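Local coordinates for ATP-dependent Clp protease proteolytic subunit (Listeria monocytogenes, PDB 4JCQ), which forms the heptameric rings of the Clp protease, a serine peptidase thought to degrade misfolded proteins together with an ATP-driven partner, at residues Y27-Q32 / G61-A66; N50-I55 / T80-G85; G87-A92 / P109-M114. All blocks are in the same frame, centred on the assembly; numbering follows the deposited sequence.

Interaction 1: residues Y27-Q32 / G61-A66; sequences YGEINQ and GGHVEA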
loop_
_atom_site.group_PDB
_atom_site.type_symbol
_atom_site.label_atom_id
_atom_site.label_comp_id
_atom_site.label_asym_id
_atom_site.label_seq_id
_atom_site.Cartn_x
_atom_site.Cartn_y
_atom_site.Cartn_z
ATOM N N TYR H 27 -0.695 13.094 17.534
ATOM C CA TYR H 27 0.703 13.408 17.268
ATOM C C TYR H 27 0.844 13.927 15.840
ATOM O O TYR H 27 0.336 13.312 14.898
ATOM C CB TYR H 27 1.587 12.160 17.432
ATOM C CG TYR H 27 1.820 11.645 18.850
ATOM C CD1 TYR H 27 2.933 10.852 19.135
ATOM C CD2 TYR H 27 0.938 11.933 19.897
ATOM C CE1 TYR H 27 3.160 10.359 20.411
ATOM C CE2 TYR H 27 1.159 11.446 21.180
ATOM C CZ TYR H 27 2.272 10.659 21.431
ATOM O OH TYR H 27 2.500 10.167 22.699
ATOM N N GLY H 28 1.528 15.058 15.682
ATOM C CA GLY H 28 1.814 15.606 14.356
ATOM C C GLY H 28 0.845 16.685 13.910
ATOM O O GLY H 28 0.123 17.259 14.726
ATOM N N GLU H 29 0.827 16.944 12.603
ATOM C CA GLU H 29 0.031 18.026 12.020
ATOM C C GLU H 29 -1.472 17.822 12.203
ATOM O O GLU H 29 -1.991 16.722 11.995
ATOM C CB GLU H 29 0.369 18.189 10.529
ATOM C CG GLU H 29 -0.397 19.298 9.820
ATOM C CD GLU H 29 -0.075 19.379 8.340
ATOM O OE1 GLU H 29 -0.931 18.979 7.523
ATOM O OE2 GLU H 29 1.034 19.839 7.993
ATOM N N ILE H 30 -2.157 18.892 12.601
ATOM C CA ILE H 30 -3.616 18.891 12.692
ATOM C C ILE H 30 -4.189 19.146 11.299
ATOM O O ILE H 30 -4.102 20.255 10.771
ATOM C CB ILE H 30 -4.138 19.947 13.699
ATOM C CG1 ILE H 30 -3.449 19.802 15.070
ATOM C CG2 ILE H 30 -5.658 19.874 13.843
ATOM C CD1 ILE H 30 -3.562 18.427 15.708
ATOM N N ASN H 31 -4.748 18.100 10.699
ATOM C CA ASN H 31 -5.390 18.197 9.391
ATOM C C ASN H 31 -6.695 17.409 9.374
ATOM O O ASN H 31 -7.024 16.730 10.353
ATOM C CB ASN H 31 -4.441 17.746 8.267
ATOM C CG ASN H 31 -3.835 16.373 8.513
ATOM O OD1 ASN H 31 -4.482 15.472 9.049
ATOM N ND2 ASN H 31 -2.582 16.203 8.100
ATOM N N GLN H 32 -7.439 17.508 8.274
ATOM C CA GLN H 32 -8.749 16.861 8.158
ATOM C C GLN H 32 -8.670 15.336 8.287
ATOM O O GLN H 32 -9.578 14.706 8.837
ATOM C CB GLN H 32 -9.450 17.279 6.857
ATOM C CG GLN H 32 -10.073 18.669 6.923
ATOM C CD GLN H 32 -10.522 19.198 5.571
ATOM O OE1 GLN H 32 -9.829 19.041 4.562
ATOM N NE2 GLN H 32 -11.686 19.845 5.546
ATOM N N GLY H 61 0.463 22.103 15.639
ATOM C CA GLY H 61 -0.732 22.730 15.080
ATOM C C GLY H 61 -0.991 22.278 13.655
ATOM O O GLY H 61 -0.556 21.198 13.247
ATOM N N GLY H 62 -1.700 23.109 12.899
ATOM C CA GLY H 62 -2.028 22.805 11.511
ATOM C C GLY H 62 -3.181 23.646 10.999
ATOM O O GLY H 62 -3.109 24.875 10.997
ATOM N N HIS H 63 -4.251 22.977 10.574
ATOM C CA HIS H 63 -5.403 23.641 9.963
ATOM C C HIS H 63 -6.459 23.960 10.984
ATOM O O HIS H 63 -6.899 23.078 11.729
ATOM C CB HIS H 63 -5.982 22.770 8.851
ATOM C CG HIS H 63 -5.034 22.543 7.696
ATOM N ND1 HIS H 63 -4.020 21.659 7.752
ATOM C CD2 HIS H 63 -4.982 23.117 6.427
ATOM C CE1 HIS H 63 -3.349 21.668 6.585
ATOM N NE2 HIS H 63 -3.939 22.561 5.774
ATOM N N VAL H 64 -6.876 25.224 11.017
ATOM C CA VAL H 64 -7.827 25.727 12.019
ATOM C C VAL H 64 -9.141 24.933 12.074
ATOM O O VAL H 64 -9.613 24.588 13.160
ATOM C CB VAL H 64 -8.083 27.255 11.860
ATOM C CG1 VAL H 64 -8.580 27.601 10.459
ATOM C CG2 VAL H 64 -9.047 27.770 12.926
ATOM N N GLU H 65 -9.708 24.626 10.908
ATOM C CA GLU H 65 -11.002 23.943 10.826
ATOM C C GLU H 65 -10.942 22.506 11.355
ATOM O O GLU H 65 -11.918 22.002 11.919
ATOM C CB GLU H 65 -11.564 23.988 9.395
ATOM C CG GLU H 65 -10.854 23.106 8.370
ATOM C CD GLU H 65 -9.552 23.691 7.838
ATOM O OE1 GLU H 65 -9.208 24.848 8.167
ATOM O OE2 GLU H 65 -8.863 22.980 7.077
ATOM N N ALA H 66 -9.793 21.860 11.171
ATOM C CA ALA H 66 -9.556 20.526 11.713
ATOM C C ALA H 66 -9.411 20.578 13.232
ATOM O O ALA H 66 -9.905 19.698 13.936
ATOM C CB ALA H 66 -8.318 19.912 11.080
#

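Interaction 2: residues N50-I55 / T80-G85; sequences NDPITI and TVKVVG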
loop_
_atom_site.group_PDB
_atom_site.type_symbol
_atom_site.label_atom_id
_atom_site.label_comp_id
_atom_site.label_asym_id
_atom_site.label_seq_id
_atom_site.Cartn_x
_atom_site.Cartn_y
_atom_site.Cartn_z
ATOM N N ASN H 50 -19.196 5.094 29.115
ATOM C CA ASN H 50 -19.093 6.484 29.554
ATOM C C ASN H 50 -17.831 6.759 30.374
ATOM O O ASN H 50 -17.664 7.852 30.916
ATOM C CB ASN H 50 -20.337 6.888 30.354
ATOM C CG ASN H 50 -21.564 7.072 29.479
ATOM O OD1 ASN H 50 -22.629 6.531 29.771
ATOM N ND2 ASN H 50 -21.423 7.843 28.405
ATOM N N ASP H 51 -16.950 5.760 30.459
ATOM C CA ASP H 51 -15.676 5.885 31.169
ATOM C C ASP H 51 -14.788 6.974 30.554
ATOM O O ASP H 51 -14.867 7.226 29.351
ATOM C CB ASP H 51 -14.936 4.543 31.178
ATOM C CG ASP H 51 -15.561 3.528 32.125
ATOM O OD1 ASP H 51 -15.148 2.351 32.078
ATOM O OD2 ASP H 51 -16.458 3.897 32.916
ATOM N N PRO H 52 -13.947 7.627 31.381
ATOM C CA PRO H 52 -13.073 8.707 30.904
ATOM C C PRO H 52 -12.124 8.295 29.775
ATOM O O PRO H 52 -11.765 7.121 29.655
ATOM C CB PRO H 52 -12.269 9.084 32.152
ATOM C CG PRO H 52 -13.155 8.708 33.290
ATOM C CD PRO H 52 -13.844 7.453 32.843
ATOM N N ILE H 53 -11.741 9.270 28.955
ATOM C CA ILE H 53 -10.801 9.063 27.853
ATOM C C ILE H 53 -9.577 9.949 28.074
ATOM O O ILE H 53 -9.707 11.109 28.468
ATOM C CB ILE H 53 -11.456 9.380 26.485
ATOM C CG1 ILE H 53 -12.642 8.442 26.227
ATOM C CG2 ILE H 53 -10.441 9.282 25.348
ATOM C CD1 ILE H 53 -13.563 8.892 25.111
ATOM N N THR H 54 -8.392 9.391 27.838
ATOM C CA THR H 54 -7.143 10.147 27.943
ATOM C C THR H 54 -6.574 10.426 26.553
ATOM O O THR H 54 -6.432 9.512 25.739
ATOM C CB THR H 54 -6.099 9.400 28.800
ATOM O OG1 THR H 54 -6.683 9.044 30.059
ATOM C CG2 THR H 54 -4.864 10.270 29.051
ATOM N N ILE H 55 -6.262 11.691 26.287
ATOM C CA ILE H 55 -5.655 12.085 25.018
ATOM C C ILE H 55 -4.249 12.633 25.254
ATOM O O ILE H 55 -4.070 13.589 26.007
ATOM C CB ILE H 55 -6.507 13.134 24.262
ATOM C CG1 ILE H 55 -7.928 12.609 24.008
ATOM C CG2 ILE H 55 -5.835 13.520 22.951
ATOM C CD1 ILE H 55 -8.838 13.583 23.286
ATOM N N THR H 80 -15.879 11.985 29.945
ATOM C CA THR H 80 -14.964 13.042 30.363
ATOM C C THR H 80 -13.604 12.822 29.702
ATOM O O THR H 80 -13.068 11.714 29.724
ATOM C CB THR H 80 -14.810 13.075 31.898
ATOM O OG1 THR H 80 -16.086 13.322 32.497
ATOM C CG2 THR H 80 -13.838 14.166 32.334
ATOM N N VAL H 81 -13.060 13.881 29.112
ATOM C CA VAL H 81 -11.788 13.797 28.407
ATOM C C VAL H 81 -10.666 14.451 29.209
ATOM O O VAL H 81 -10.756 15.621 29.586
ATOM C CB VAL H 81 -11.878 14.414 26.991
ATOM C CG1 VAL H 81 -10.505 14.484 26.336
ATOM C CG2 VAL H 81 -12.840 13.615 26.120
ATOM N N LYS H 82 -9.620 13.675 29.474
ATOM C CA LYS H 82 -8.395 14.190 30.075
ATOM C C LYS H 82 -7.349 14.371 28.982
ATOM O O LYS H 82 -7.217 13.522 28.098
ATOM C CB LYS H 82 -7.865 13.228 31.140
ATOM C CG LYS H 82 -8.729 13.113 32.385
ATOM C CD LYS H 82 -8.168 12.066 33.336
ATOM C CE LYS H 82 -8.867 12.098 34.686
ATOM N NZ LYS H 82 -10.294 11.677 34.607
ATOM N N VAL H 83 -6.611 15.476 29.039
ATOM C CA VAL H 83 -5.540 15.720 28.072
ATOM C C VAL H 83 -4.168 15.741 28.742
ATOM O O VAL H 83 -4.010 16.254 29.854
ATOM C CB VAL H 83 -5.762 17.005 27.231
ATOM C CG1 VAL H 83 -6.969 16.848 26.315
ATOM C CG2 VAL H 83 -5.910 18.234 28.118
ATOM N N VAL H 84 -3.189 15.153 28.062
ATOM C CA VAL H 84 -1.806 15.156 28.526
ATOM C C VAL H 84 -0.914 15.720 27.423
ATOM O O VAL H 84 -0.722 15.089 26.382
ATOM C CB VAL H 84 -1.317 13.741 28.924
ATOM C CG1 VAL H 84 0.104 13.804 29.465
ATOM C CG2 VAL H 84 -2.241 13.109 29.955
ATOM N N GLY H 85 -0.382 16.916 27.653
ATOM C CA GLY H 85 0.541 17.539 26.713
ATOM C C GLY H 85 1.901 16.877 26.802
ATOM O O GLY H 85 2.370 16.559 27.898
HETATM O O HOH W 1 -16.291 10.110 31.970
#

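Interaction 3: residues G87-A92 / P109-M114; sequences GWVASA and PNTRYM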
loop_
_atom_site.group_PDB
_atom_site.type_symbol
_atom_site.label_atom_id
_atom_site.label_comp_id
_atom_site.label_asym_id
_atom_site.label_seq_id
_atom_site.Cartn_x
_atom_site.Cartn_y
_atom_site.Cartn_z
ATOM N N GLY H 87 5.935 16.802 24.603
ATOM C CA GLY H 87 6.809 17.300 23.535
ATOM C C GLY H 87 6.550 18.767 23.248
ATOM O O GLY H 87 7.230 19.643 23.787
ATOM N N TRP H 88 5.575 19.039 22.388
ATOM C CA TRP H 88 5.066 20.399 22.225
ATOM C C TRP H 88 3.594 20.444 21.936
ATOM O O TRP H 88 3.017 19.485 21.417
ATOM C CB TRP H 88 5.874 21.227 21.210
ATOM C CG TRP H 88 5.965 20.695 19.795
ATOM C CD1 TRP H 88 5.251 19.644 19.216
ATOM C CD2 TRP H 88 6.811 21.218 18.706
ATOM N NE1 TRP H 88 5.602 19.476 17.900
ATOM C CE2 TRP H 88 6.527 20.389 17.528
ATOM C CE3 TRP H 88 7.742 22.247 18.599
ATOM C CZ2 TRP H 88 7.163 20.597 16.311
ATOM C CZ3 TRP H 88 8.375 22.449 17.363
ATOM C CH2 TRP H 88 8.091 21.643 16.249
ATOM N N VAL H 89 2.974 21.557 22.315
ATOM C CA VAL H 89 1.560 21.810 22.057
ATOM C C VAL H 89 1.455 23.263 21.612
ATOM O O VAL H 89 1.690 24.179 22.405
ATOM C CB VAL H 89 0.683 21.584 23.312
ATOM C CG1 VAL H 89 -0.790 21.813 22.990
ATOM C CG2 VAL H 89 0.889 20.187 23.886
ATOM N N ALA H 90 1.123 23.473 20.341
ATOM C CA ALA H 90 1.111 24.823 19.779
ATOM C C ALA H 90 -0.054 25.071 18.833
ATOM O O ALA H 90 -0.525 24.153 18.157
ATOM C CB ALA H 90 2.430 25.114 19.072
ATOM N N SER H 91 -0.502 26.328 18.797
ATOM C CA SER H 91 -1.465 26.812 17.804
ATOM C C SER H 91 -2.775 26.014 17.812
ATOM O O SER H 91 -3.472 25.994 18.826
ATOM C CB SER H 91 -0.819 26.861 16.414
ATOM O OG SER H 91 0.379 27.626 16.452
ATOM N N ALA H 92 -3.107 25.358 16.699
ATOM C CA ALA H 92 -4.318 24.528 16.635
ATOM C C ALA H 92 -4.282 23.395 17.663
ATOM O O ALA H 92 -5.325 22.943 18.136
ATOM C CB ALA H 92 -4.524 23.975 15.231
ATOM N N PRO H 109 6.662 16.412 31.818
ATOM C CA PRO H 109 7.636 17.464 32.158
ATOM C C PRO H 109 8.334 18.124 30.965
ATOM O O PRO H 109 8.531 19.341 30.970
ATOM C CB PRO H 109 8.662 16.728 33.030
ATOM C CG PRO H 109 7.934 15.536 33.557
ATOM C CD PRO H 109 7.021 15.125 32.438
ATOM N N ASN H 110 8.702 17.334 29.957
ATOM C CA ASN H 110 9.445 17.855 28.814
ATOM C C ASN H 110 8.529 18.277 27.669
ATOM O O ASN H 110 8.456 17.622 26.623
ATOM C CB ASN H 110 10.512 16.856 28.365
ATOM C CG ASN H 110 11.638 16.730 29.369
ATOM O OD1 ASN H 110 12.489 17.613 29.474
ATOM N ND2 ASN H 110 11.648 15.634 30.119
ATOM N N THR H 111 7.831 19.387 27.896
ATOM C CA THR H 111 6.842 19.912 26.966
ATOM C C THR H 111 6.915 21.433 26.964
ATOM O O THR H 111 7.080 22.054 28.017
ATOM C CB THR H 111 5.411 19.481 27.364
ATOM O OG1 THR H 111 5.397 18.082 27.670
ATOM C CG2 THR H 111 4.409 19.762 26.241
ATOM N N ARG H 112 6.805 22.025 25.779
ATOM C CA ARG H 112 6.661 23.473 25.652
ATOM C C ARG H 112 5.348 23.831 24.955
ATOM O O ARG H 112 4.812 23.038 24.174
ATOM C CB ARG H 112 7.870 24.107 24.947
ATOM C CG ARG H 112 8.356 23.383 23.703
ATOM C CD ARG H 112 9.475 24.162 23.030
ATOM N NE ARG H 112 9.933 23.519 21.801
ATOM C CZ ARG H 112 10.564 24.146 20.811
ATOM N NH1 ARG H 112 10.943 23.475 19.732
ATOM N NH2 ARG H 112 10.809 25.447 20.894
ATOM N N TYR H 113 4.838 25.022 25.259
ATOM C CA TYR H 113 3.516 25.466 24.816
ATOM C C TYR H 113 3.600 26.820 24.121
ATOM O O TYR H 113 4.354 27.695 24.550
ATOM C CB TYR H 113 2.560 25.557 26.015
ATOM C CG TYR H 113 2.229 24.215 26.635
ATOM C CD1 TYR H 113 1.024 23.576 26.353
ATOM C CD2 TYR H 113 3.129 23.576 27.490
ATOM C CE1 TYR H 113 0.720 22.342 26.909
ATOM C CE2 TYR H 113 2.836 22.342 28.049
ATOM C CZ TYR H 113 1.631 21.730 27.751
ATOM O OH TYR H 113 1.336 20.505 28.296
ATOM N N MET H 114 2.825 26.989 23.051
ATOM C CA MET H 114 2.744 28.274 22.350
ATOM C C MET H 114 1.325 28.528 21.854
ATOM O O MET H 114 0.779 27.725 21.104
ATOM C CB MET H 114 3.736 28.327 21.184
ATOM C CG MET H 114 3.753 29.666 20.452
ATOM S SD MET H 114 5.017 29.778 19.176
ATOM C CE MET H 114 4.371 28.666 17.928
HETATM O O HOH W 2 6.972 15.093 26.927
#

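Interaction 1: residues Y27-Q32 / G61-A66
Ile30 and Gly62 face each other in a single beta bridge, their CA atoms 4.4 Å apart, and the backbone of Ile30 is held on both its polar atoms. Its N donates to Gly61 O at 2.9 Å, while Ile30 O takes His63 N at 2.7 Å in an almost straight bond (173° at the hydrogen). A second, weak donor reaches the same oxygen: His63 ND1 lies 3.3 Å from Ile30 O, which sits at the edge of the imidazole near its plane. His63 CG stands anti to the carbonyl carbon, beside the backbone N (chi1 -64°), which leaves it 3.9 Å from Ile30 O. Glu29 OE1 also comes to the ring edge, 3.7 Å from His63 CE1, with carboxylate and ring planes 66° apart; a carboxylate so near could favour a protonated imidazole. Asn31 ND2 steadies that carboxylate, binding Glu29 OE1 at 3.3 Å from above its plane. Gly62 CA rests against Ile30 O in a CA-H...O contact. Next to these bonds Ile30 CG2 meets Ala66 CB at 3.8 Å, and Ala66 CB also packs against the carbonyl group of Asn31. Gln32 NE2 bonds to Asn58 and Gln60 of a neighbouring subunit. Asn31 is the N-cap of helix 32-48, its OD1 accepting from Leu34 N, and His63 holds the N-cap position of helix 64-76. The contact therefore ties together, beside the predicted nucleophile Ser91, the starts of these two helices just beyond strands 23-27 and 53-59.

Interaction 2: residues N50-I55 / T80-G85
Strands 53-59 and 81-86 are the two parallel strands of a beta-alpha-beta unit whose crossover is helix 64-76, and they pair here from Ile53 with Val81, through Thr54 with Lys82, to Ile55 with Val83. Four backbone bonds zip them together. Ile53 N gives to Thr80 O at 2.9 Å, and Ile53 O receives Lys82 N at 2.8 Å; one step further Ile55 N reaches Lys82 O and Ile55 O takes Val84 N, both from nearly along the C=O axis. The CA-H groups of Val81, Thr54 and Val83 add weaker contacts to the same carbonyl oxygens. The strand segments are splayed by 23°, with their axes 4.6 Å apart at closest approach. Ile53, Ile55, Val81 and Val83 line one face of the central parallel sheet, a feature of the ClpP/crotonase fold, in which strand 23-27 flanks 53-59 and strand 105-108 flanks 81-86. On this face Ile55 reaches diagonally back to Val81: its CD1 lies 3.6 Å from Val81 CG1, the branch set anti to the backbone N (chi1 173°), and the two side chains cross at a slant. Val83 CG1 comes 4.3 Å from Ile55 CB. Thr54 and Lys82 take the other face; the CG2 methyl of Thr54 meets Val84 CG2 at 4.0 Å. Lys82 runs extended until a bend at chi4 (67°) brings NZ to 4.1 Å from Pro52 CB. Where the strands begin, a water bridges the segments, donating to Asn50 O and accepting from Thr80 N, at 2.8 Å from each. Next along the chain, Asp51 O accepts from Arg22 NH1.

Interaction 3: residues G87-A92 / P109-M114
Trp88 and Arg112 lie side by side on one face of a short parallel strand pair, pointing the same way. Arg112 NH1 approaches the six-membered part of the indole, 3.6 Å from Trp88 CE3 and as near to CZ3, with guanidinium and ring planes 28° apart. Both side chains rise from the strands with CG between the backbone N and the carbonyl carbon (chi1 59° for Trp88, 45° for Arg112), and Arg112 then runs extended to NE. Its guanidinium has a cation-pi partner elsewhere in Trp167. On the opposite face Val89 and Tyr113 run alongside each other, Val89 CB standing 3.7 Å from Tyr113 CD1 and Val89 CG2 reaching Tyr113 CE1; Tyr113 OH is held by Ser107. Strands 88-90 and 111-114 form a separate two-stranded parallel sheet, each reached round a corner from a strand of the central sheet, at Gly87 and at Pro109 and Asn110. The backbone bonds alternate along it: Arg112 N to Gly87 O, Val89 N to Arg112 O, Met114 N to Val89 O, and Ser91 N to Met114 O at 3.0 Å. This last bond holds the backbone N of Ser91, the predicted nucleophile, which stands at the N-cap position of helix 92-97. Ser91 OG bonds to the backbone O of His116, the other predicted active-site residue, in keeping with the inactive catalytic triad of this structure. On the same face as Trp88, Ala90 CB touches Met114 CB at 4.1 Å. At the far end a water accepts from Gly87 N at 3.1 Å, while Asn110 OD1 binds Arg142 of a neighbouring subunit.

Along the chain, interactions 1 and 2 interlock, their segments alternating, and interaction 3 follows both. Strand 53-59 and helix 64-76 join the first two, whose centres are 19 Å apart without touching: interaction 2 lies at the beginning of the central strands, interaction 1 beyond the ends of strands 23-27 and 53-59. Strand 81-86 then leads directly into strand 88-90 of interaction 3, centred about 18 Å from interaction 2 and 14 Å from interaction 1. Ala92 CB packs against Gly61 and Gly62, and Gly85 against Thr111 and Tyr113. Interaction 3 carries the predicted nucleophile Ser91 and interaction 1 lies next to it; both meet neighbouring subunits of the ring, whereas interaction 2 touches no other chain.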